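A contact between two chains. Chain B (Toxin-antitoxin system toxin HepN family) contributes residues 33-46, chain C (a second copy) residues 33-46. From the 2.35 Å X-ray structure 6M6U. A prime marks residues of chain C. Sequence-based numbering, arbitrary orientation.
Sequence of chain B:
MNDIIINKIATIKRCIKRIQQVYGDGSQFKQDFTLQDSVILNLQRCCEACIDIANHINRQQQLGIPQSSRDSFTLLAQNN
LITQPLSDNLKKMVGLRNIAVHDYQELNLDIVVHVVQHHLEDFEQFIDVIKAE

Chain B, residues 33-46: FTLQDSVILNLQRC
Chain C (33-46) FTLQDSVILNLQRC

Residues 33-46 are helical in both chains, with phi between -52° and -72° and psi between -25° and -49°. Each backbone N from Asp37 onward bonds the O four residues earlier. The helix axes approach to 7.7 Å and cross at a signed angle of 74°, measured between N-to-C directions, and the contacts, from Thr34 to Arg45 on each side, bury 736 Å² in total. The register is nearly two-fold symmetric: Asp37 CA lies 4.8 Å from Ser38′ CA, Ser38 CA 5.0 Å from Asp37′ CA, and Leu41 CA 6.0 Å from Leu41′ CA. These short CA separations accompany an interlocking of the Asp37 and Ser38 side chains.

Asp37 is the principal knob. With chi1 at -68° (m) in both copies, its CA-to-CB bond points toward the partner and its side chain sits among Ser38′, Leu41′, Asn42′ and Arg45′; Asp37′ does the same in reverse. Its carboxylate is thus met by several donors. Ser38′ OG (chi1 t) donates to Asp37 OD2 at 2.6 Å, and Asn42′ ND2 donates to Asp37 OD2 at 3.1 Å with an angle of 140°. The other oxygen, Asp37 OD1, forms a salt bridge with Arg45′ NH1 at 3.4 Å, whose hydrogen bond is weak. In the reciprocal set, Ser38 OG donates to Asp37′ OD2 at 2.8 Å, while the bonds from Asn42 ND2 to Asp37′ OD2 (3.1 Å) and from Arg45 NH1 to Asp37′ OD1 (3.3 Å, again a salt bridge) are both weak. Arg45 and Arg45′ reach across in extended m, t, t conformations. Within chain C, Arg45′ NH1 also donates to Asn42′ OD1 at 3.1 Å, linking two of the residues that hold Asp37.

Apolar contacts accompany this network. Leu41 and Leu41′ are both t,p, and Leu41 CD1 lies 3.7 Å from Leu41′ CD1. Ile40 CG2 packs against Leu41′ CD2 at 4.0 Å. Towards the N-terminal ends, Thr34 CG2 and Thr34′ CG2 meet at 3.8 Å.

Further along the helices, the two Gln44 side chains pair through their amides: Gln44 NE2 donates to Gln44′ OE1 at 2.8 Å and 178°, and Gln44′ NE2 returns a bond to Gln44 OE1 at 2.9 Å and 162°. Both have chi1 and chi2 near t, but chi3 is -84° in Gln44 and -15° in Gln44′, so the reciprocal pair departs from exact symmetry.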

ATOM      1  N   PHE B  33      55.918  -0.056  21.016  1.00 60.84           N
ATOM      2  CA  PHE B  33      54.526  -0.129  20.580  1.00 59.42           C
ATOM      3  C   PHE B  33      54.388  -0.936  19.293  1.00 65.40           C
ATOM      4  O   PHE B  33      53.398  -1.653  19.107  1.00 63.73           O
ATOM      5  CB  PHE B  33      53.956   1.278  20.382  1.00 55.86           C
ATOM      6  CG  PHE B  33      53.671   2.010  21.663  1.00 56.58           C
ATOM      7  CD1 PHE B  33      53.348   1.319  22.819  1.00 57.89           C
ATOM      8  CD2 PHE B  33      53.728   3.396  21.712  1.00 58.34           C
ATOM      9  CE1 PHE B  33      53.084   1.997  23.997  1.00 60.01           C
ATOM     10  CE2 PHE B  33      53.466   4.078  22.888  1.00 58.53           C
ATOM     11  CZ  PHE B  33      53.144   3.378  24.032  1.00 59.27           C
ATOM     12  N   THR B  34      55.372  -0.834  18.395  1.00 66.11           N
ATOM     13  CA  THR B  34      55.254  -1.485  17.093  1.00 66.19           C
ATOM     14  C   THR B  34      55.319  -3.005  17.218  1.00 68.46           C
ATOM     15  O   THR B  34      54.567  -3.720  16.542  1.00 66.07           O
ATOM     16  CB  THR B  34      56.337  -0.964  16.148  1.00 62.34           C
ATOM     17  OG1 THR B  34      56.030   0.386  15.777  1.00 64.74           O
ATOM     18  CG2 THR B  34      56.426  -1.815  14.895  1.00 58.95           C
ATOM     19  N   LEU B  35      56.204  -3.520  18.079  1.00 67.53           N
ATOM     20  CA  LEU B  35      56.242  -4.964  18.298  1.00 64.23           C
ATOM     21  C   LEU B  35      54.987  -5.456  18.999  1.00 57.93           C
ATOM     22  O   LEU B  35      54.555  -6.588  18.761  1.00 58.85           O
ATOM     23  CB  LEU B  35      57.465  -5.372  19.119  1.00 63.73           C
ATOM     24  CG  LEU B  35      58.818  -4.718  18.833  1.00 69.52           C
ATOM     25  CD1 LEU B  35      59.825  -5.151  19.898  1.00 72.54           C
ATOM     26  CD2 LEU B  35      59.325  -5.058  17.438  1.00 70.77           C
ATOM     27  N   GLN B  36      54.405  -4.637  19.877  1.00 55.70           N
ATOM     28  CA  GLN B  36      53.134  -4.998  20.496  1.00 57.36           C
ATOM     29  C   GLN B  36      52.022  -5.038  19.456  1.00 58.41           C
ATOM     30  O   GLN B  36      51.251  -6.003  19.395  1.00 58.30           O
ATOM     31  CB  GLN B  36      52.805  -4.015  21.622  1.00 54.79           C
ATOM     32  CG  GLN B  36      53.816  -4.056  22.764  1.00 55.57           C
ATOM     33  CD  GLN B  36      53.801  -2.802  23.613  1.00 56.83           C
ATOM     34  OE1 GLN B  36      52.767  -2.159  23.774  1.00 58.86           O
ATOM     35  NE2 GLN B  36      54.957  -2.449  24.162  1.00 62.35           N
ATOM     36  N   ASP B  37      51.942  -4.003  18.616  1.00 56.40           N
ATOM     37  CA  ASP B  37      50.976  -3.976  17.523  1.00 54.52           C
ATOM     38  C   ASP B  37      51.058  -5.242  16.674  1.00 55.18           C
ATOM     39  O   ASP B  37      50.034  -5.848  16.340  1.00 52.17           O
ATOM     40  CB  ASP B  37      51.210  -2.741  16.654  1.00 55.59           C
ATOM     41  CG  ASP B  37      50.877  -1.442  17.370  1.00 61.61           C
ATOM     42  OD1 ASP B  37      50.210  -1.488  18.427  1.00 66.33           O
ATOM     43  OD2 ASP B  37      51.271  -0.369  16.861  1.00 62.41           O
ATOM     44  N   SER B  38      52.277  -5.664  16.329  1.00 55.71           N
ATOM     45  CA  SER B  38      52.436  -6.807  15.436  1.00 55.08           C
ATOM     46  C   SER B  38      52.083  -8.116  16.132  1.00 55.55           C
ATOM     47  O   SER B  38      51.497  -9.013  15.515  1.00 53.85           O
ATOM     48  CB  SER B  38      53.863  -6.857  14.892  1.00 54.41           C
ATOM     49  OG  SER B  38      54.028  -7.975  14.039  1.00 55.99           O
ATOM     50  N   VAL B  39      52.442  -8.255  17.409  1.00 56.23           N
ATOM     51  CA  VAL B  39      52.049  -9.446  18.157  1.00 54.71           C
ATOM     52  C   VAL B  39      50.536  -9.487  18.326  1.00 51.04           C
ATOM     53  O   VAL B  39      49.896 -10.527  18.123  1.00 49.50           O
ATOM     54  CB  VAL B  39      52.769  -9.489  19.518  1.00 55.63           C
ATOM     55  CG1 VAL B  39      52.158 -10.564  20.411  1.00 49.97           C
ATOM     56  CG2 VAL B  39      54.266  -9.729  19.326  1.00 59.88           C
ATOM     57  N   ILE B  40      49.942  -8.349  18.683  1.00 49.92           N
ATOM     58  CA  ILE B  40      48.504  -8.299  18.925  1.00 52.15           C
ATOM     59  C   ILE B  40      47.732  -8.619  17.649  1.00 57.18           C
ATOM     60  O   ILE B  40      46.731  -9.346  17.681  1.00 57.49           O
ATOM     61  CB  ILE B  40      48.117  -6.928  19.510  1.00 48.83           C
ATOM     62  CG1 ILE B  40      48.622  -6.813  20.955  1.00 49.63           C
ATOM     63  CG2 ILE B  40      46.617  -6.700  19.422  1.00 46.97           C
ATOM     64  CD1 ILE B  40      48.484  -5.426  21.549  1.00 50.96           C
ATOM     65  N   LEU B  41      48.197  -8.111  16.506  1.00 54.21           N
ATOM     66  CA  LEU B  41      47.486  -8.354  15.254  1.00 53.23           C
ATOM     67  C   LEU B  41      47.563  -9.823  14.858  1.00 54.41           C
ATOM     68  O   LEU B  41      46.566 -10.414  14.423  1.00 58.21           O
ATOM     69  CB  LEU B  41      48.043  -7.468  14.143  1.00 55.07           C
ATOM     70  CG  LEU B  41      47.259  -7.614  12.828  1.00 58.97           C
ATOM     71  CD1 LEU B  41      46.034  -6.705  12.827  1.00 60.67           C
ATOM     72  CD2 LEU B  41      48.135  -7.324  11.627  1.00 56.26           C
ATOM     73  N   ASN B  42      48.737 -10.435  15.006  1.00 51.52           N
ATOM     74  CA  ASN B  42      48.857 -11.845  14.664  1.00 51.50           C
ATOM     75  C   ASN B  42      48.158 -12.745  15.679  1.00 50.79           C
ATOM     76  O   ASN B  42      47.752 -13.855  15.323  1.00 51.90           O
ATOM     77  CB  ASN B  42      50.329 -12.221  14.509  1.00 48.50           C
ATOM     78  CG  ASN B  42      50.907 -11.770  13.176  1.00 52.12           C
ATOM     79  OD1 ASN B  42      50.550 -12.299  12.119  1.00 51.66           O
ATOM     80  ND2 ASN B  42      51.803 -10.786  13.219  1.00 52.61           N
ATOM     81  N   LEU B  43      47.995 -12.297  16.927  1.00 48.86           N
ATOM     82  CA  LEU B  43      47.111 -13.013  17.842  1.00 51.08           C
ATOM     83  C   LEU B  43      45.671 -12.971  17.342  1.00 55.06           C
ATOM     84  O   LEU B  43      44.974 -13.994  17.332  1.00 53.77           O
ATOM     85  CB  LEU B  43      47.205 -12.421  19.247  1.00 53.24           C
ATOM     86  CG  LEU B  43      48.322 -12.981  20.126  1.00 67.56           C
ATOM     87  CD1 LEU B  43      48.381 -12.250  21.463  1.00 72.44           C
ATOM     88  CD2 LEU B  43      48.136 -14.482  20.327  1.00 69.10           C
ATOM     89  N   GLN B  44      45.214 -11.788  16.921  1.00 51.57           N
ATOM     90  CA  GLN B  44      43.867 -11.652  16.377  1.00 50.03           C
ATOM     91  C   GLN B  44      43.662 -12.574  15.182  1.00 49.17           C
ATOM     92  O   GLN B  44      42.646 -13.271  15.087  1.00 46.44           O
ATOM     93  CB  GLN B  44      43.613 -10.200  15.985  1.00 46.12           C
ATOM     94  CG  GLN B  44      42.343  -9.991  15.187  1.00 46.14           C
ATOM     95  CD  GLN B  44      42.076  -8.532  14.915  1.00 50.83           C
ATOM     96  OE1 GLN B  44      41.503  -7.833  15.747  1.00 47.14           O
ATOM     97  NE2 GLN B  44      42.506  -8.056  13.749  1.00 56.76           N
ATOM     98  N   ARG B  45      44.626 -12.590  14.258  1.00 51.43           N
ATOM     99  CA  ARG B  45      44.524 -13.455  13.085  1.00 53.06           C
ATOM    100  C   ARG B  45      44.477 -14.923  13.488  1.00 56.62           C
ATOM    101  O   ARG B  45      43.722 -15.711  12.903  1.00 61.01           O
ATOM    102  CB  ARG B  45      45.695 -13.182  12.139  1.00 56.62           C
ATOM    103  CG  ARG B  45      45.640 -11.803  11.500  1.00 60.51           C
ATOM    104  CD  ARG B  45      46.921 -11.447  10.790  1.00 69.73           C
ATOM    105  NE  ARG B  45      46.716 -10.291   9.907  1.00 78.71           N
ATOM    106  CZ  ARG B  45      47.687  -9.608   9.289  1.00 78.45           C
ATOM    107  NH1 ARG B  45      48.949  -9.964   9.459  1.00 75.80           N
ATOM    108  NH2 ARG B  45      47.367  -8.591   8.499  1.00 76.95           N
ATOM    109  N   CYS B  46      45.279 -15.312  14.484  1.00 56.91           N
ATOM    110  CA  CYS B  46      45.185 -16.666  15.024  1.00 55.28           C
ATOM    111  C   CYS B  46      43.795 -16.942  15.579  1.00 50.47           C
ATOM    112  O   CYS B  46      43.225 -18.012  15.339  1.00 49.32           O
ATOM    113  CB  CYS B  46      46.236 -16.883  16.114  1.00 56.26           C
ATOM    114  SG  CYS B  46      47.920 -17.114  15.522  1.00 59.08           S
TER
ATOM    115  N   PHE C  33      57.346  -6.563   7.316  1.00 78.17           N
ATOM    116  CA  PHE C  33      56.011  -7.032   7.674  1.00 76.23           C
ATOM    117  C   PHE C  33      55.552  -6.452   9.005  1.00 73.11           C
ATOM    118  O   PHE C  33      54.350  -6.250   9.213  1.00 70.83           O
ATOM    119  CB  PHE C  33      55.981  -8.560   7.740  1.00 78.55           C
ATOM    120  CG  PHE C  33      56.238  -9.237   6.424  1.00 85.28           C
ATOM    121  CD1 PHE C  33      56.100  -8.546   5.230  1.00 88.51           C
ATOM    122  CD2 PHE C  33      56.614 -10.571   6.383  1.00 87.66           C
ATOM    123  CE1 PHE C  33      56.338  -9.173   4.019  1.00 89.70           C
ATOM    124  CE2 PHE C  33      56.851 -11.203   5.174  1.00 89.51           C
ATOM    125  CZ  PHE C  33      56.712 -10.503   3.992  1.00 89.74           C
ATOM    126  N   THR C  34      56.493  -6.177   9.911  1.00 69.95           N
ATOM    127  CA  THR C  34      56.139  -5.667  11.232  1.00 66.17           C
ATOM    128  C   THR C  34      55.546  -4.266  11.143  1.00 66.21           C
ATOM    129  O   THR C  34      54.617  -3.932  11.890  1.00 63.90           O
ATOM    130  CB  THR C  34      57.371  -5.690  12.140  1.00 58.74           C
ATOM    131  OG1 THR C  34      57.907  -7.017  12.164  1.00 61.05           O
ATOM    132  CG2 THR C  34      57.017  -5.282  13.558  1.00 53.76           C
ATOM    133  N   LEU C  35      56.064  -3.430  10.238  1.00 69.46           N
ATOM    134  CA  LEU C  35      55.460  -2.118  10.031  1.00 68.48           C
ATOM    135  C   LEU C  35      54.089  -2.235   9.375  1.00 61.68           C
ATOM    136  O   LEU C  35      53.196  -1.430   9.662  1.00 58.57           O
ATOM    137  CB  LEU C  35      56.371  -1.228   9.183  1.00 71.68           C
ATOM    138  CG  LEU C  35      57.826  -0.988   9.599  1.00 75.72           C
ATOM    139  CD1 LEU C  35      58.610  -0.439   8.418  1.00 75.11           C
ATOM    140  CD2 LEU C  35      57.929  -0.039  10.787  1.00 75.05           C
ATOM    141  N   GLN C  36      53.905  -3.219   8.490  1.00 61.54           N
ATOM    142  CA  GLN C  36      52.586  -3.461   7.914  1.00 61.83           C
ATOM    143  C   GLN C  36      51.583  -3.842   8.995  1.00 61.92           C
ATOM    144  O   GLN C  36      50.478  -3.293   9.053  1.00 60.88           O
ATOM    145  CB  GLN C  36      52.673  -4.549   6.841  1.00 61.92           C
ATOM    146  CG  GLN C  36      53.432  -4.126   5.594  1.00 65.40           C
ATOM    147  CD  GLN C  36      53.850  -5.300   4.732  1.00 69.15           C
ATOM    148  OE1 GLN C  36      53.236  -6.365   4.771  1.00 72.31           O
ATOM    149  NE2 GLN C  36      54.906  -5.111   3.948  1.00 70.30           N
ATOM    150  N   ASP C  37      51.963  -4.775   9.874  1.00 59.17           N
ATOM    151  CA  ASP C  37      51.074  -5.195  10.955  1.00 61.07           C
ATOM    152  C   ASP C  37      50.647  -4.012  11.816  1.00 56.88           C
ATOM    153  O   ASP C  37      49.457  -3.834  12.104  1.00 52.70           O
ATOM    154  CB  ASP C  37      51.763  -6.254  11.815  1.00 66.41           C
ATOM    155  CG  ASP C  37      51.972  -7.566  11.082  1.00 69.41           C
ATOM    156  OD1 ASP C  37      51.333  -7.774  10.029  1.00 68.65           O
ATOM    157  OD2 ASP C  37      52.772  -8.394  11.572  1.00 71.46           O
ATOM    158  N   SER C  38      51.610  -3.188  12.239  1.00 56.56           N
ATOM    159  CA  SER C  38      51.299  -2.095  13.153  1.00 58.43           C
ATOM    160  C   SER C  38      50.345  -1.094  12.518  1.00 54.89           C
ATOM    161  O   SER C  38      49.388  -0.645  13.162  1.00 48.38           O
ATOM    162  CB  SER C  38      52.585  -1.395  13.596  1.00 59.36           C
ATOM    163  OG  SER C  38      52.299  -0.347  14.506  1.00 56.13           O
ATOM    164  N   VAL C  39      50.593  -0.725  11.259  1.00 59.01           N
ATOM    165  CA  VAL C  39      49.734   0.244  10.584  1.00 58.16           C
ATOM    166  C   VAL C  39      48.349  -0.346  10.353  1.00 58.86           C
ATOM    167  O   VAL C  39      47.326   0.292  10.627  1.00 62.86           O
ATOM    168  CB  VAL C  39      50.379   0.701   9.264  1.00 61.45           C
ATOM    169  CG1 VAL C  39      49.344   1.383   8.373  1.00 66.52           C
ATOM    170  CG2 VAL C  39      51.550   1.638   9.550  1.00 59.44           C
ATOM    171  N   ILE C  40      48.298  -1.575   9.835  1.00 54.85           N
ATOM    172  CA  ILE C  40      47.017  -2.223   9.581  1.00 52.41           C
ATOM    173  C   ILE C  40      46.208  -2.333  10.868  1.00 50.10           C
ATOM    174  O   ILE C  40      45.007  -2.044  10.884  1.00 45.75           O
ATOM    175  CB  ILE C  40      47.239  -3.597   8.923  1.00 54.96           C
ATOM    176  CG1 ILE C  40      47.779  -3.421   7.503  1.00 59.30           C
ATOM    177  CG2 ILE C  40      45.947  -4.404   8.920  1.00 52.64           C
ATOM    178  CD1 ILE C  40      48.336  -4.693   6.893  1.00 61.44           C
ATOM    179  N   LEU C  41      46.851  -2.733  11.970  1.00 51.83           N
ATOM    180  CA  LEU C  41      46.135  -2.839  13.239  1.00 51.40           C
ATOM    181  C   LEU C  41      45.547  -1.497  13.653  1.00 55.23           C
ATOM    182  O   LEU C  41      44.362  -1.406  13.998  1.00 57.80           O
ATOM    183  CB  LEU C  41      47.057  -3.368  14.334  1.00 51.83           C
ATOM    184  CG  LEU C  41      46.367  -3.482  15.699  1.00 52.93           C
ATOM    185  CD1 LEU C  41      45.244  -4.504  15.654  1.00 50.89           C
ATOM    186  CD2 LEU C  41      47.361  -3.831  16.798  1.00 57.53           C
ATOM    187  N   ASN C  42      46.359  -0.438  13.616  1.00 52.01           N
ATOM    188  CA  ASN C  42      45.874   0.867  14.053  1.00 52.46           C
ATOM    189  C   ASN C  42      44.861   1.456  13.079  1.00 53.79           C
ATOM    190  O   ASN C  42      44.013   2.260  13.486  1.00 53.55           O
ATOM    191  CB  ASN C  42      47.046   1.822  14.260  1.00 50.55           C
ATOM    192  CG  ASN C  42      47.814   1.525  15.527  1.00 55.70           C
ATOM    193  OD1 ASN C  42      47.244   1.500  16.621  1.00 53.38           O
ATOM    194  ND2 ASN C  42      49.112   1.286  15.388  1.00 59.99           N
ATOM    195  N   LEU C  43      44.932   1.085  11.798  1.00 53.63           N
ATOM    196  CA  LEU C  43      43.846   1.411  10.876  1.00 55.70           C
ATOM    197  C   LEU C  43      42.549   0.751  11.320  1.00 53.08           C
ATOM    198  O   LEU C  43      41.493   1.392  11.366  1.00 57.16           O
ATOM    199  CB  LEU C  43      44.204   0.979   9.454  1.00 58.88           C
ATOM    200  CG  LEU C  43      44.985   1.979   8.607  1.00 62.55           C
ATOM    201  CD1 LEU C  43      45.336   1.374   7.258  1.00 62.38           C
ATOM    202  CD2 LEU C  43      44.171   3.246   8.435  1.00 65.20           C
ATOM    203  N   GLN C  44      42.614  -0.540  11.651  1.00 49.64           N
ATOM    204  CA  GLN C  44      41.440  -1.245  12.154  1.00 47.64           C
ATOM    205  C   GLN C  44      40.885  -0.570  13.403  1.00 49.24           C
ATOM    206  O   GLN C  44      39.670  -0.378  13.520  1.00 54.31           O
ATOM    207  CB  GLN C  44      41.792  -2.708  12.437  1.00 44.37           C
ATOM    208  CG  GLN C  44      40.701  -3.501  13.144  1.00 46.46           C
ATOM    209  CD  GLN C  44      41.159  -4.887  13.575  1.00 48.72           C
ATOM    210  OE1 GLN C  44      42.193  -5.388  13.120  1.00 55.70           O
ATOM    211  NE2 GLN C  44      40.395  -5.509  14.464  1.00 39.90           N
ATOM    212  N   ARG C  45      41.762  -0.186  14.339  1.00 45.70           N
ATOM    213  CA  ARG C  45      41.301   0.451  15.572  1.00 47.64           C
ATOM    214  C   ARG C  45      40.600   1.775  15.293  1.00 50.55           C
ATOM    215  O   ARG C  45      39.591   2.096  15.933  1.00 46.83           O
ATOM    216  CB  ARG C  45      42.474   0.674  16.526  1.00 50.42           C
ATOM    217  CG  ARG C  45      42.992  -0.569  17.227  1.00 48.65           C
ATOM    218  CD  ARG C  45      44.330  -0.264  17.876  1.00 41.71           C
ATOM    219  NE  ARG C  45      44.738  -1.270  18.851  1.00 38.01           N
ATOM    220  CZ  ARG C  45      45.994  -1.429  19.267  1.00 43.24           C
ATOM    221  NH1 ARG C  45      46.958  -0.655  18.775  1.00 38.63           N
ATOM    222  NH2 ARG C  45      46.291  -2.364  20.161  1.00 35.35           N
ATOM    223  N   CYS C  46      41.142   2.575  14.366  1.00 54.94           N
ATOM    224  CA  CYS C  46      40.482   3.817  13.978  1.00 56.92           C
ATOM    225  C   CYS C  46      39.088   3.538  13.436  1.00 58.01           C
ATOM    226  O   CYS C  46      38.110   4.189  13.824  1.00 53.81           O
ATOM    227  CB  CYS C  46      41.314   4.554  12.926  1.00 60.16           C
ATOM    228  SG  CYS C  46      42.823   5.349  13.516  1.00 65.01           S
TER